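Local coordinates for protein probable fumarate reductase Ifc3 (Shewanella frigidimarina, PDB 1QO8) that reduces fumarate to succinate, an essentially one-way reaction, using a bound FAD and four covalently attached c-type hemes, and may take part in electron transport to Fe(3+), at residues 186-191 with 203-208; 196-201 with 535-540; 356-361 with 497-502. All coordinates share one frame; numbering follows the deposited sequence.

Contact 1: 186-191 with 203-208; sequences WFIEDA and LVTILA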
loop_
_atom_site.group_PDB
_atom_site.type_symbol
_atom_site.label_atom_id
_atom_site.label_comp_id
_atom_site.label_asym_id
_atom_site.label_seq_id
_atom_site.Cartn_x
_atom_site.Cartn_y
_atom_site.Cartn_z
ATOM N N TRP A 186 25.027 -14.004 -12.858
ATOM C CA TRP A 186 24.049 -15.073 -12.713
ATOM C C TRP A 186 23.197 -14.892 -11.461
ATOM O O TRP A 186 21.970 -15.067 -11.473
ATOM C CB TRP A 186 24.802 -16.396 -12.737
ATOM C CG TRP A 186 25.399 -16.698 -14.099
ATOM C CD1 TRP A 186 25.283 -15.993 -15.261
ATOM C CD2 TRP A 186 26.177 -17.856 -14.432
ATOM N NE1 TRP A 186 25.956 -16.589 -16.277
ATOM C CE2 TRP A 186 26.510 -17.751 -15.796
ATOM C CE3 TRP A 186 26.667 -18.938 -13.691
ATOM C CZ2 TRP A 186 27.309 -18.714 -16.445
ATOM C CZ3 TRP A 186 27.443 -19.890 -14.339
ATOM C CH2 TRP A 186 27.757 -19.768 -15.703
ATOM N N PHE A 187 23.875 -14.590 -10.363
ATOM C CA PHE A 187 23.173 -14.261 -9.094
ATOM C C PHE A 187 22.184 -13.117 -9.332
ATOM O O PHE A 187 21.019 -13.126 -8.925
ATOM C CB PHE A 187 24.224 -13.871 -8.032
ATOM C CG PHE A 187 23.713 -13.637 -6.636
ATOM C CD1 PHE A 187 22.760 -12.675 -6.354
ATOM C CD2 PHE A 187 24.153 -14.409 -5.579
ATOM C CE1 PHE A 187 22.273 -12.470 -5.067
ATOM C CE2 PHE A 187 23.675 -14.218 -4.283
ATOM C CZ PHE A 187 22.712 -13.261 -4.018
ATOM N N ILE A 188 22.686 -12.040 -9.956
ATOM C CA ILE A 188 21.862 -10.874 -10.270
ATOM C C ILE A 188 20.682 -11.191 -11.126
ATOM O O ILE A 188 19.550 -10.979 -10.647
ATOM C CB ILE A 188 22.709 -9.722 -10.825
ATOM C CG1 ILE A 188 23.635 -9.243 -9.698
ATOM C CG2 ILE A 188 21.914 -8.532 -11.352
ATOM C CD1 ILE A 188 24.805 -8.435 -10.267
ATOM N N GLU A 189 20.864 -11.847 -12.279
ATOM C CA GLU A 189 19.759 -12.231 -13.133
ATOM C C GLU A 189 18.766 -13.175 -12.472
ATOM O O GLU A 189 17.542 -13.156 -12.691
ATOM C CB GLU A 189 20.346 -12.979 -14.345
ATOM C CG GLU A 189 21.233 -12.210 -15.285
ATOM C CD GLU A 189 21.848 -13.064 -16.387
ATOM O OE1 GLU A 189 21.451 -14.225 -16.681
ATOM O OE2 GLU A 189 22.790 -12.516 -17.009
ATOM N N ASP A 190 19.302 -14.189 -11.738
ATOM C CA ASP A 190 18.425 -15.126 -11.055
ATOM C C ASP A 190 17.486 -14.400 -10.106
ATOM O O ASP A 190 16.294 -14.718 -9.973
ATOM C CB ASP A 190 19.278 -16.145 -10.250
ATOM C CG ASP A 190 19.981 -17.234 -11.063
ATOM O OD1 ASP A 190 19.926 -17.282 -12.303
ATOM O OD2 ASP A 190 20.675 -18.112 -10.480
ATOM N N ALA A 191 18.040 -13.462 -9.321
ATOM C CA ALA A 191 17.202 -12.679 -8.413
ATOM C C ALA A 191 16.166 -11.858 -9.193
ATOM O O ALA A 191 14.985 -11.714 -8.816
ATOM C CB ALA A 191 18.091 -11.756 -7.537
ATOM N N LEU A 203 20.098 -2.519 -5.795
ATOM C CA LEU A 203 20.217 -3.191 -4.478
ATOM C C LEU A 203 20.660 -4.629 -4.740
ATOM O O LEU A 203 21.529 -5.158 -4.038
ATOM C CB LEU A 203 18.881 -3.042 -3.762
ATOM C CG LEU A 203 18.377 -1.650 -3.410
ATOM C CD1 LEU A 203 17.064 -1.783 -2.635
ATOM C CD2 LEU A 203 19.409 -0.875 -2.582
ATOM N N VAL A 204 20.120 -5.236 -5.801
ATOM C CA VAL A 204 20.438 -6.597 -6.193
ATOM C C VAL A 204 21.913 -6.783 -6.503
ATOM O O VAL A 204 22.474 -7.827 -6.128
ATOM C CB VAL A 204 19.564 -7.117 -7.352
ATOM C CG1 VAL A 204 19.831 -8.551 -7.733
ATOM C CG2 VAL A 204 18.108 -7.022 -6.855
ATOM N N THR A 205 22.487 -5.829 -7.251
ATOM C CA THR A 205 23.909 -5.837 -7.562
ATOM C C THR A 205 24.806 -5.801 -6.343
ATOM O O THR A 205 25.737 -6.605 -6.230
ATOM C CB THR A 205 24.213 -4.628 -8.530
ATOM O OG1 THR A 205 23.419 -4.879 -9.710
ATOM C CG2 THR A 205 25.672 -4.548 -8.904
ATOM N N ILE A 206 24.581 -4.924 -5.394
ATOM C CA ILE A 206 25.257 -4.916 -4.099
ATOM C C ILE A 206 25.070 -6.203 -3.306
ATOM O O ILE A 206 26.046 -6.722 -2.720
ATOM C CB ILE A 206 24.755 -3.740 -3.253
ATOM C CG1 ILE A 206 25.298 -2.472 -3.977
ATOM C CG2 ILE A 206 25.178 -3.795 -1.803
ATOM C CD1 ILE A 206 24.999 -1.175 -3.293
ATOM N N LEU A 207 23.828 -6.689 -3.302
ATOM C CA LEU A 207 23.553 -7.980 -2.694
ATOM C C LEU A 207 24.508 -9.036 -3.280
ATOM O O LEU A 207 25.246 -9.636 -2.506
ATOM C CB LEU A 207 22.100 -8.457 -2.861
ATOM C CG LEU A 207 21.818 -9.760 -2.121
ATOM C CD1 LEU A 207 22.023 -9.527 -0.637
ATOM C CD2 LEU A 207 20.391 -10.290 -2.391
ATOM N N ALA A 208 24.529 -9.187 -4.599
ATOM C CA ALA A 208 25.381 -10.156 -5.262
ATOM C C ALA A 208 26.855 -9.890 -4.955
ATOM O O ALA A 208 27.581 -10.789 -4.554
ATOM C CB ALA A 208 25.219 -10.165 -6.791
#
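Helices 184-194 and 201-220 of the flavoprotein region are consecutive helices joined by a short loop and packed roughly antiparallel, and this is their apolar interface. The short axes pass 9.0 Å apart at closest, with 136° between their N-to-C directions, so the pair is splayed. Phe187 and Ile188 from one side grip Ala208 from the other. In Phe187, CG lies anti to the backbone N (chi1 -174°), which carries the ring across the interface. One ring face then lies against the Ala208 backbone in a CH-pi contact, with CA 3.9 Å from the ring centroid and 17° off the normal. At the ring edge, in plane, sits CD2 of Leu207, whose side chain crosses that of Phe187 at about a right angle. Ile188 starts off alongside the partner helix rather than at it. With CG1 anti to its carbonyl carbon and the chain extended beyond CG1, CD1 ends 3.9 Å from both CA and OG1 of Thr205, a hydroxyl that is hydrogen-bonded to Ile201 O in its own helix. One turn on from Ile188, Ala191 CB meets Val204 CG1 at 3.7 Å; CG1 is anti to the Val204 backbone N. Helix 543-563 packs against Phe187 and Ala191 through Asn543. Packing is tightest at the Ala208 methyl: its CB is 3.4 Å from Ile188 CG1, closer than usual van der Waals contact, and 3.5 Å from Phe187 CD1.

Contact 2: 196-201 with 535-540; sequences RQQNDI and HGYNRL. With FAD (flavin-adenine dinucleotide), chain G.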
loop_
_atom_site.group_PDB
_atom_site.type_symbol
_atom_site.label_atom_id
_atom_site.label_comp_id
_atom_site.label_asym_id
_atom_site.label_seq_id
_atom_site.Cartn_x
_atom_site.Cartn_y
_atom_site.Cartn_z
ATOM N N ARG A 196 10.239 -11.186 -10.616
ATOM C CA ARG A 196 9.490 -10.737 -11.785
ATOM C C ARG A 196 9.983 -9.448 -12.411
ATOM O O ARG A 196 9.206 -8.673 -12.986
ATOM C CB ARG A 196 7.978 -10.550 -11.546
ATOM C CG ARG A 196 7.322 -11.800 -10.954
ATOM C CD ARG A 196 5.822 -11.599 -10.655
ATOM N NE ARG A 196 5.444 -12.679 -9.720
ATOM C CZ ARG A 196 4.355 -12.648 -8.999
ATOM N NH1 ARG A 196 3.530 -11.571 -9.146
ATOM N NH2 ARG A 196 4.019 -13.633 -8.140
ATOM N N GLN A 197 11.259 -9.123 -12.303
ATOM C CA GLN A 197 11.956 -8.022 -12.884
ATOM C C GLN A 197 11.589 -6.724 -12.165
ATOM O O GLN A 197 12.012 -5.684 -12.636
ATOM C CB GLN A 197 11.854 -7.883 -14.415
ATOM C CG GLN A 197 12.362 -9.094 -15.181
ATOM C CD GLN A 197 13.864 -9.323 -15.110
ATOM O OE1 GLN A 197 14.328 -10.459 -15.229
ATOM N NE2 GLN A 197 14.719 -8.351 -14.913
ATOM N N GLN A 198 11.093 -6.760 -10.945
ATOM C CA GLN A 198 10.669 -5.563 -10.200
ATOM C C GLN A 198 11.687 -5.091 -9.166
ATOM O O GLN A 198 11.550 -3.968 -8.615
ATOM C CB GLN A 198 9.335 -5.921 -9.561
ATOM C CG GLN A 198 8.168 -6.057 -10.559
ATOM C CD GLN A 198 7.937 -4.753 -11.292
ATOM O OE1 GLN A 198 8.074 -3.640 -10.790
ATOM N NE2 GLN A 198 7.626 -4.716 -12.559
ATOM N N ASN A 199 12.683 -5.943 -8.884
ATOM C CA ASN A 199 13.676 -5.656 -7.882
ATOM C C ASN A 199 14.428 -4.378 -8.310
ATOM O O ASN A 199 14.612 -4.193 -9.493
ATOM C CB ASN A 199 14.801 -6.666 -7.612
ATOM C CG ASN A 199 14.398 -8.121 -7.648
ATOM O OD1 ASN A 199 14.774 -8.998 -6.831
ATOM N ND2 ASN A 199 13.684 -8.459 -8.682
ATOM N N ASP A 200 14.785 -3.559 -7.361
ATOM C CA ASP A 200 15.770 -2.508 -7.527
ATOM C C ASP A 200 17.143 -3.110 -7.856
ATOM O O ASP A 200 17.936 -3.583 -7.011
ATOM C CB ASP A 200 15.784 -1.680 -6.248
ATOM C CG ASP A 200 16.672 -0.456 -6.372
ATOM O OD1 ASP A 200 17.626 -0.384 -7.162
ATOM O OD2 ASP A 200 16.494 0.546 -5.677
ATOM N N ILE A 201 17.481 -3.006 -9.154
ATOM C CA ILE A 201 18.658 -3.631 -9.738
ATOM C C ILE A 201 19.915 -3.171 -9.036
ATOM O O ILE A 201 20.847 -3.976 -8.979
ATOM C CB ILE A 201 18.791 -3.463 -11.269
ATOM C CG1 ILE A 201 19.986 -4.196 -11.843
ATOM C CG2 ILE A 201 18.930 -1.976 -11.644
ATOM C CD1 ILE A 201 19.894 -5.671 -12.077
ATOM N N HIS A 535 14.023 -7.806 -3.230
ATOM C CA HIS A 535 13.381 -8.969 -3.748
ATOM C C HIS A 535 12.280 -8.726 -4.779
ATOM O O HIS A 535 11.744 -9.699 -5.345
ATOM C CB HIS A 535 12.758 -9.798 -2.590
ATOM C CG HIS A 535 13.772 -10.125 -1.546
ATOM N ND1 HIS A 535 13.678 -9.629 -0.244
ATOM C CD2 HIS A 535 14.923 -10.857 -1.621
ATOM C CE1 HIS A 535 14.697 -10.078 0.467
ATOM N NE2 HIS A 535 15.474 -10.797 -0.356
ATOM N N GLY A 536 12.074 -7.458 -5.145
ATOM C CA GLY A 536 10.935 -7.177 -6.024
ATOM C C GLY A 536 9.690 -7.922 -5.637
ATOM O O GLY A 536 9.241 -7.817 -4.477
ATOM N N TYR A 537 9.021 -8.574 -6.573
ATOM C CA TYR A 537 7.728 -9.220 -6.233
ATOM C C TYR A 537 7.895 -10.611 -5.674
ATOM O O TYR A 537 6.865 -11.204 -5.326
ATOM C CB TYR A 537 6.795 -9.251 -7.466
ATOM C CG TYR A 537 6.236 -7.935 -7.942
ATOM C CD1 TYR A 537 6.641 -6.720 -7.384
ATOM C CD2 TYR A 537 5.259 -7.891 -8.945
ATOM C CE1 TYR A 537 6.098 -5.520 -7.816
ATOM C CE2 TYR A 537 4.705 -6.692 -9.397
ATOM C CZ TYR A 537 5.126 -5.515 -8.816
ATOM O OH TYR A 537 4.606 -4.306 -9.197
ATOM N N ASN A 538 9.097 -11.178 -5.493
ATOM C CA ASN A 538 9.095 -12.574 -4.945
ATOM C C ASN A 538 10.459 -12.863 -4.393
ATOM O O ASN A 538 11.425 -12.768 -5.166
ATOM C CB ASN A 538 8.709 -13.554 -6.051
ATOM C CG ASN A 538 8.661 -14.984 -5.523
ATOM O OD1 ASN A 538 7.979 -15.332 -4.568
ATOM N ND2 ASN A 538 9.506 -15.842 -6.076
ATOM N N ARG A 539 10.566 -13.212 -3.112
ATOM C CA ARG A 539 11.895 -13.495 -2.514
ATOM C C ARG A 539 12.332 -14.899 -2.979
ATOM O O ARG A 539 11.477 -15.774 -2.795
ATOM C CB ARG A 539 11.752 -13.506 -0.980
ATOM C CG ARG A 539 12.927 -13.962 -0.123
ATOM C CD ARG A 539 12.555 -14.378 1.311
ATOM N NE ARG A 539 11.673 -15.564 1.147
ATOM C CZ ARG A 539 11.992 -16.852 1.215
ATOM N NH1 ARG A 539 13.253 -17.124 1.565
ATOM N NH2 ARG A 539 11.111 -17.803 0.928
ATOM N N LEU A 540 13.555 -15.083 -3.481
ATOM C CA LEU A 540 14.137 -16.429 -3.531
ATOM C C LEU A 540 14.719 -16.983 -2.253
ATOM O O LEU A 540 15.366 -16.299 -1.430
ATOM C CB LEU A 540 15.273 -16.379 -4.601
ATOM C CG LEU A 540 14.783 -16.001 -6.010
ATOM C CD1 LEU A 540 15.825 -16.207 -7.099
ATOM C CD2 LEU A 540 13.584 -16.883 -6.400
HETATM P PA FAD G . 13.949 -10.487 12.014
HETATM O O1A FAD G . 14.931 -11.613 12.121
HETATM O O2A FAD G . 12.617 -10.713 12.117
HETATM O O5B FAD G . 14.175 -9.751 13.384
HETATM C C5B FAD G . 13.568 -8.433 13.705
HETATM C C4B FAD G . 13.838 -8.135 15.264
HETATM O O4B FAD G . 13.187 -6.788 15.472
HETATM C C3B FAD G . 12.988 -9.080 16.177
HETATM O O3B FAD G . 13.617 -9.889 17.067
HETATM C C2B FAD G . 11.748 -8.217 16.613
HETATM O O2B FAD G . 11.210 -8.536 17.920
HETATM C C1B FAD G . 12.411 -6.896 16.731
HETATM N N9A FAD G . 11.477 -5.769 16.617
HETATM C C8A FAD G . 10.369 -5.651 15.815
HETATM N N7A FAD G . 9.697 -4.559 16.055
HETATM C C5A FAD G . 10.391 -3.902 17.067
HETATM C C6A FAD G . 10.120 -2.691 17.837
HETATM N N6A FAD G . 9.093 -1.912 17.638
HETATM N N1A FAD G . 11.079 -2.381 18.745
HETATM C C2A FAD G . 12.134 -3.209 19.053
HETATM N N3A FAD G . 12.444 -4.354 18.405
HETATM C C4A FAD G . 11.515 -4.642 17.454
HETATM N N1 FAD G . 15.262 -16.518 4.142
HETATM C C2 FAD G . 16.364 -16.929 3.573
HETATM O O2 FAD G . 17.057 -16.338 2.813
HETATM N N3 FAD G . 16.910 -18.226 3.814
HETATM C C4 FAD G . 16.196 -19.017 4.708
HETATM O O4 FAD G . 16.567 -20.136 4.923
HETATM C C4X FAD G . 14.933 -18.553 5.278
HETATM N N5 FAD G . 14.223 -19.355 6.086
HETATM C C5X FAD G . 13.093 -18.911 6.687
HETATM C C6 FAD G . 12.409 -19.795 7.532
HETATM C C7 FAD G . 11.263 -19.373 8.163
HETATM C C7M FAD G . 10.477 -20.253 9.082
HETATM C C8 FAD G . 10.829 -18.013 7.962
HETATM C C8M FAD G . 9.622 -17.520 8.701
HETATM C C9 FAD G . 11.514 -17.138 7.160
HETATM C C9A FAD G . 12.652 -17.543 6.504
HETATM N N10 FAD G . 13.420 -16.748 5.630
HETATM C C10 FAD G . 14.525 -17.204 5.020
HETATM C "C1'" FAD G . 13.271 -15.259 5.663
HETATM C "C2'" FAD G . 14.437 -14.629 6.497
HETATM O "O2'" FAD G . 14.541 -15.585 7.606
HETATM C "C3'" FAD G . 13.837 -13.359 7.146
HETATM O "O3'" FAD G . 13.386 -12.440 6.142
HETATM C "C4'" FAD G . 15.046 -12.523 7.685
HETATM O "O4'" FAD G . 15.574 -13.346 8.769
HETATM C "C5'" FAD G . 14.420 -11.237 8.336
HETATM O "O5'" FAD G . 15.598 -10.677 9.197
HETATM P P FAD G . 15.508 -9.321 9.922
HETATM O O1P FAD G . 16.860 -9.158 10.578
HETATM O O2P FAD G . 15.074 -8.442 8.932
HETATM O O3P FAD G . 14.376 -9.492 10.811
HETATM O O HOH W 1 6.073 -1.977 -10.166
#
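A CH-pi contact of Gln198 over the Tyr537 ring dominates the meeting of two irregular segments, 196-201 and 535-540. The glutamine chain, bent at chi2, runs alongside the phenol in the same direction, which brings the polar ends near each other. Its CG sits over the middle of one ring face, 3.4 Å from the Tyr537 centroid and only 7° off the normal. The amide plane is tilted 29° from the ring. Arg196 meets the same tyrosine differently: its extended chain crosses Tyr537 at about a right angle, with the guanidinium plane 83° from the ring plane and NH1 at the ring edge, 4.1 Å from CD2.

Polar links are indirect. One water bridges the two tips, donating to Gln198 OE1 at 2.7 Å and lying 2.9 Å from Tyr537 OH. Arg196 NH1 hydrogen-bonds to Ser518 OG and Leu516 O of the second subunit, so this guanidinium reaches across the dimer interface. Arg196 is also a likely heme c contact, by similarity.

Backbone packing is close at Gly536, whose CA, in a residue of positive phi, lies 3.6 Å from Asn199 CA and 3.8 Å from Gln198 C.

Helix ends frame 196-201, and a beta turn shapes 535-540. Arg196, with positive phi, is the C-prime residue of the Schellman motif ending helix 184-194, and Asp200 is the N-cap of helix 201-220, its OD1 capping Lys202 N. His535 to Asn538 make a type II' beta turn closed by Asn538 N to His535 O at 3.0 Å. Just beyond it Arg539, a probable fumarate ligand, brings NH1 to 3.3 Å from FAD N1: the contact thus joins an interhelical connection to a beta turn bordering the flavin site.

Contact 3: 356-361 with 497-502; sequences WVQAHP and GIHHTM. With FAD (flavin-adenine dinucleotide), chain G.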
loop_
_atom_site.group_PDB
_atom_site.type_symbol
_atom_site.label_atom_id
_atom_site.label_comp_id
_atom_site.label_asym_id
_atom_site.label_seq_id
_atom_site.Cartn_x
_atom_site.Cartn_y
_atom_site.Cartn_z
ATOM N N TRP A 356 3.561 -6.326 -1.284
ATOM C CA TRP A 356 3.944 -7.602 -1.921
ATOM C C TRP A 356 4.286 -8.637 -0.826
ATOM O O TRP A 356 5.195 -8.339 -0.031
ATOM C CB TRP A 356 5.051 -7.470 -2.998
ATOM C CG TRP A 356 4.369 -6.972 -4.250
ATOM C CD1 TRP A 356 4.216 -5.671 -4.645
ATOM C CD2 TRP A 356 3.700 -7.759 -5.232
ATOM N NE1 TRP A 356 3.497 -5.582 -5.816
ATOM C CE2 TRP A 356 3.157 -6.858 -6.181
ATOM C CE3 TRP A 356 3.475 -9.130 -5.361
ATOM C CZ2 TRP A 356 2.401 -7.306 -7.272
ATOM C CZ3 TRP A 356 2.702 -9.564 -6.432
ATOM C CH2 TRP A 356 2.227 -8.658 -7.393
ATOM N N VAL A 357 3.393 -9.601 -0.647
ATOM C CA VAL A 357 3.454 -10.611 0.403
ATOM C C VAL A 357 3.531 -12.043 -0.189
ATOM O O VAL A 357 2.866 -12.496 -1.140
ATOM C CB VAL A 357 2.255 -10.490 1.351
ATOM C CG1 VAL A 357 2.265 -11.519 2.493
ATOM C CG2 VAL A 357 2.180 -9.042 1.893
ATOM N N GLN A 358 4.616 -12.697 0.266
ATOM C CA GLN A 358 4.900 -14.083 -0.159
ATOM C C GLN A 358 4.344 -15.013 0.910
ATOM O O GLN A 358 4.476 -14.800 2.123
ATOM C CB GLN A 358 6.340 -14.364 -0.427
ATOM C CG GLN A 358 6.664 -15.873 -0.635
ATOM C CD GLN A 358 8.176 -15.907 -0.615
ATOM O OE1 GLN A 358 8.784 -15.904 0.441
ATOM N NE2 GLN A 358 8.758 -15.881 -1.803
ATOM N N ALA A 359 3.734 -16.067 0.350
ATOM C CA ALA A 359 3.174 -17.090 1.249
ATOM C C ALA A 359 3.720 -18.479 0.962
ATOM O O ALA A 359 4.129 -18.730 -0.146
ATOM C CB ALA A 359 1.667 -17.198 0.992
ATOM N N HIS A 360 3.347 -19.444 1.786
ATOM C CA HIS A 360 3.772 -20.831 1.552
ATOM C C HIS A 360 2.485 -21.615 1.590
ATOM O O HIS A 360 1.652 -21.422 2.443
ATOM C CB HIS A 360 4.817 -21.241 2.601
ATOM C CG HIS A 360 5.217 -22.676 2.443
ATOM N ND1 HIS A 360 6.430 -23.085 1.962
ATOM C CD2 HIS A 360 4.537 -23.815 2.740
ATOM C CE1 HIS A 360 6.486 -24.411 1.925
ATOM N NE2 HIS A 360 5.377 -24.837 2.451
ATOM N N PRO A 361 2.269 -22.519 0.636
ATOM C CA PRO A 361 1.087 -23.308 0.580
ATOM C C PRO A 361 0.659 -24.176 1.700
ATOM O O PRO A 361 -0.541 -24.401 1.876
ATOM C CB PRO A 361 1.180 -24.091 -0.756
ATOM C CG PRO A 361 2.589 -23.976 -1.137
ATOM C CD PRO A 361 3.301 -22.841 -0.410
ATOM N N GLY A 497 0.434 -20.183 4.493
ATOM C CA GLY A 497 0.845 -19.283 5.559
ATOM C C GLY A 497 1.590 -18.080 4.918
ATOM O O GLY A 497 2.431 -18.294 4.054
ATOM N N ILE A 498 1.318 -16.918 5.510
ATOM C CA ILE A 498 2.201 -15.776 5.238
ATOM C C ILE A 498 3.579 -16.135 5.689
ATOM O O ILE A 498 3.844 -16.661 6.780
ATOM C CB ILE A 498 1.620 -14.468 5.903
ATOM C CG1 ILE A 498 0.320 -14.244 5.039
ATOM C CG2 ILE A 498 2.550 -13.313 5.595
ATOM C CD1 ILE A 498 -0.744 -13.551 5.820
ATOM N N HIS A 499 4.587 -15.845 4.928
ATOM C CA HIS A 499 5.938 -16.226 5.136
ATOM C C HIS A 499 6.860 -15.061 4.990
ATOM O O HIS A 499 7.809 -15.094 5.786
ATOM C CB HIS A 499 6.267 -17.318 4.009
ATOM C CG HIS A 499 7.653 -17.845 4.218
ATOM N ND1 HIS A 499 7.865 -18.666 5.313
ATOM C CD2 HIS A 499 8.821 -17.744 3.572
ATOM C CE1 HIS A 499 9.167 -19.042 5.346
ATOM N NE2 HIS A 499 9.756 -18.443 4.339
ATOM N N HIS A 500 6.706 -14.105 4.081
ATOM C CA HIS A 500 7.827 -13.138 4.019
ATOM C C HIS A 500 7.127 -11.913 3.423
ATOM O O HIS A 500 6.345 -12.061 2.482
ATOM C CB HIS A 500 8.963 -13.572 3.142
ATOM C CG HIS A 500 10.119 -12.590 3.067
ATOM N ND1 HIS A 500 11.144 -12.597 3.927
ATOM C CD2 HIS A 500 10.318 -11.529 2.173
ATOM C CE1 HIS A 500 12.050 -11.643 3.593
ATOM N NE2 HIS A 500 11.546 -10.953 2.589
ATOM N N THR A 501 7.392 -10.699 3.916
ATOM C CA THR A 501 6.884 -9.531 3.210
ATOM C C THR A 501 7.977 -8.796 2.483
ATOM O O THR A 501 8.741 -8.085 3.124
ATOM C CB THR A 501 6.183 -8.579 4.231
ATOM O OG1 THR A 501 7.087 -8.236 5.287
ATOM C CG2 THR A 501 5.073 -9.353 4.883
ATOM N N MET A 502 8.113 -8.983 1.175
ATOM C CA MET A 502 9.106 -8.359 0.364
ATOM C C MET A 502 8.958 -6.833 0.397
ATOM O O MET A 502 10.014 -6.200 0.206
ATOM C CB MET A 502 8.962 -8.652 -1.184
ATOM C CG MET A 502 9.299 -10.111 -1.617
ATOM S SD MET A 502 8.245 -11.467 -1.085
ATOM C CE MET A 502 6.703 -11.215 -1.960
HETATM P PA FAD G . 13.949 -10.487 12.014
HETATM O O1A FAD G . 14.931 -11.613 12.121
HETATM O O2A FAD G . 12.617 -10.713 12.117
HETATM O O5B FAD G . 14.175 -9.751 13.384
HETATM C C5B FAD G . 13.568 -8.433 13.705
HETATM C C4B FAD G . 13.838 -8.135 15.264
HETATM O O4B FAD G . 13.187 -6.788 15.472
HETATM C C3B FAD G . 12.988 -9.080 16.177
HETATM O O3B FAD G . 13.617 -9.889 17.067
HETATM C C2B FAD G . 11.748 -8.217 16.613
HETATM O O2B FAD G . 11.210 -8.536 17.920
HETATM C C1B FAD G . 12.411 -6.896 16.731
HETATM N N9A FAD G . 11.477 -5.769 16.617
HETATM C C8A FAD G . 10.369 -5.651 15.815
HETATM N N7A FAD G . 9.697 -4.559 16.055
HETATM C C5A FAD G . 10.391 -3.902 17.067
HETATM C C6A FAD G . 10.120 -2.691 17.837
HETATM N N6A FAD G . 9.093 -1.912 17.638
HETATM N N1A FAD G . 11.079 -2.381 18.745
HETATM C C2A FAD G . 12.134 -3.209 19.053
HETATM N N3A FAD G . 12.444 -4.354 18.405
HETATM C C4A FAD G . 11.515 -4.642 17.454
HETATM N N1 FAD G . 15.262 -16.518 4.142
HETATM C C2 FAD G . 16.364 -16.929 3.573
HETATM O O2 FAD G . 17.057 -16.338 2.813
HETATM N N3 FAD G . 16.910 -18.226 3.814
HETATM C C4 FAD G . 16.196 -19.017 4.708
HETATM O O4 FAD G . 16.567 -20.136 4.923
HETATM C C4X FAD G . 14.933 -18.553 5.278
HETATM N N5 FAD G . 14.223 -19.355 6.086
HETATM C C5X FAD G . 13.093 -18.911 6.687
HETATM C C6 FAD G . 12.409 -19.795 7.532
HETATM C C7 FAD G . 11.263 -19.373 8.163
HETATM C C7M FAD G . 10.477 -20.253 9.082
HETATM C C8 FAD G . 10.829 -18.013 7.962
HETATM C C8M FAD G . 9.622 -17.520 8.701
HETATM C C9 FAD G . 11.514 -17.138 7.160
HETATM C C9A FAD G . 12.652 -17.543 6.504
HETATM N N10 FAD G . 13.420 -16.748 5.630
HETATM C C10 FAD G . 14.525 -17.204 5.020
HETATM C "C1'" FAD G . 13.271 -15.259 5.663
HETATM C "C2'" FAD G . 14.437 -14.629 6.497
HETATM O "O2'" FAD G . 14.541 -15.585 7.606
HETATM C "C3'" FAD G . 13.837 -13.359 7.146
HETATM O "O3'" FAD G . 13.386 -12.440 6.142
HETATM C "C4'" FAD G . 15.046 -12.523 7.685
HETATM O "O4'" FAD G . 15.574 -13.346 8.769
HETATM C "C5'" FAD G . 14.420 -11.237 8.336
HETATM O "O5'" FAD G . 15.598 -10.677 9.197
HETATM P P FAD G . 15.508 -9.321 9.922
HETATM O O1P FAD G . 16.860 -9.158 10.578
HETATM O O2P FAD G . 15.074 -8.442 8.932
HETATM O O3P FAD G . 14.376 -9.492 10.811
#
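An antiparallel strand pairing, largely buried, joins strands 357-364 and 489-505 within a mixed sheet beside the flavin. Five backbone hydrogen bonds carry it. At one end His360 and Gly497 form a hydrogen-bonded pair, with His360 N to Gly497 O and Gly497 N to His360 O both 2.7 Å and both donors in the acceptor's carbonyl plane. Farther along the ladder, Gln358 N reaches His500 O at 2.9 Å, nearly along the C=O axis (174°).

Between them the register slips by one residue in a classic beta bulge: His499 and His500 both face Gln358. The Gln358 carbonyl oxygen takes both amides, His499 N at 3.0 Å in the carbonyl plane and His500 N 31° out of it.

The bulge sends two histidines toward the cofactor, each with CG anti to its backbone N. His499 brings CE1 to 3.3 Å from FAD C8, with ND1 held by Ser331 OG; by similarity it also binds fumarate, and His360 probably binds succinate. His500 presents its ring edge to the ribityl chain, with O3' in plane and 3.0 Å from CE1. Gln358 extends alongside His499, OE1 in plane at its ring edge, and crosses His500 obliquely, while NE2 hydrogen-bonds to Asn538 OD1 and Arg539 O. Met502, bent at chi2 and chi3, curls back so that CE lies 3.5 Å from Gln358 CB. On the side of the sheet bearing Val357 and Thr501, Val357 CG1, anti to its backbone N, meets Ile498 CG2, and Ile318 of helix 315-321 packs against both residues.

Contact 2 touches both contacts 1 and 3, and contacts 2 and 3 both reach FAD. Contacts 1 and 3 are buried, whereas contact 2 is only partly so: it includes exposed Gln198, and reaches the second subunit through Arg196 and Tyr537. Contacts 1 and 2 share an element, since 196-201 lies in the connection between the two helices paired in contact 1; they touch where Val204 CG2 meets Asn199 CB. Contacts 2 and 3 join through the Gln358 amide and through the stacked rings of Tyr537 and Trp356. Chemistry differs with place: apolar helix packing in contact 1, CH-pi contact with a water bridge in contact 2, backbone hydrogen bonding in contact 3. Contacts 1 and 3 do not meet.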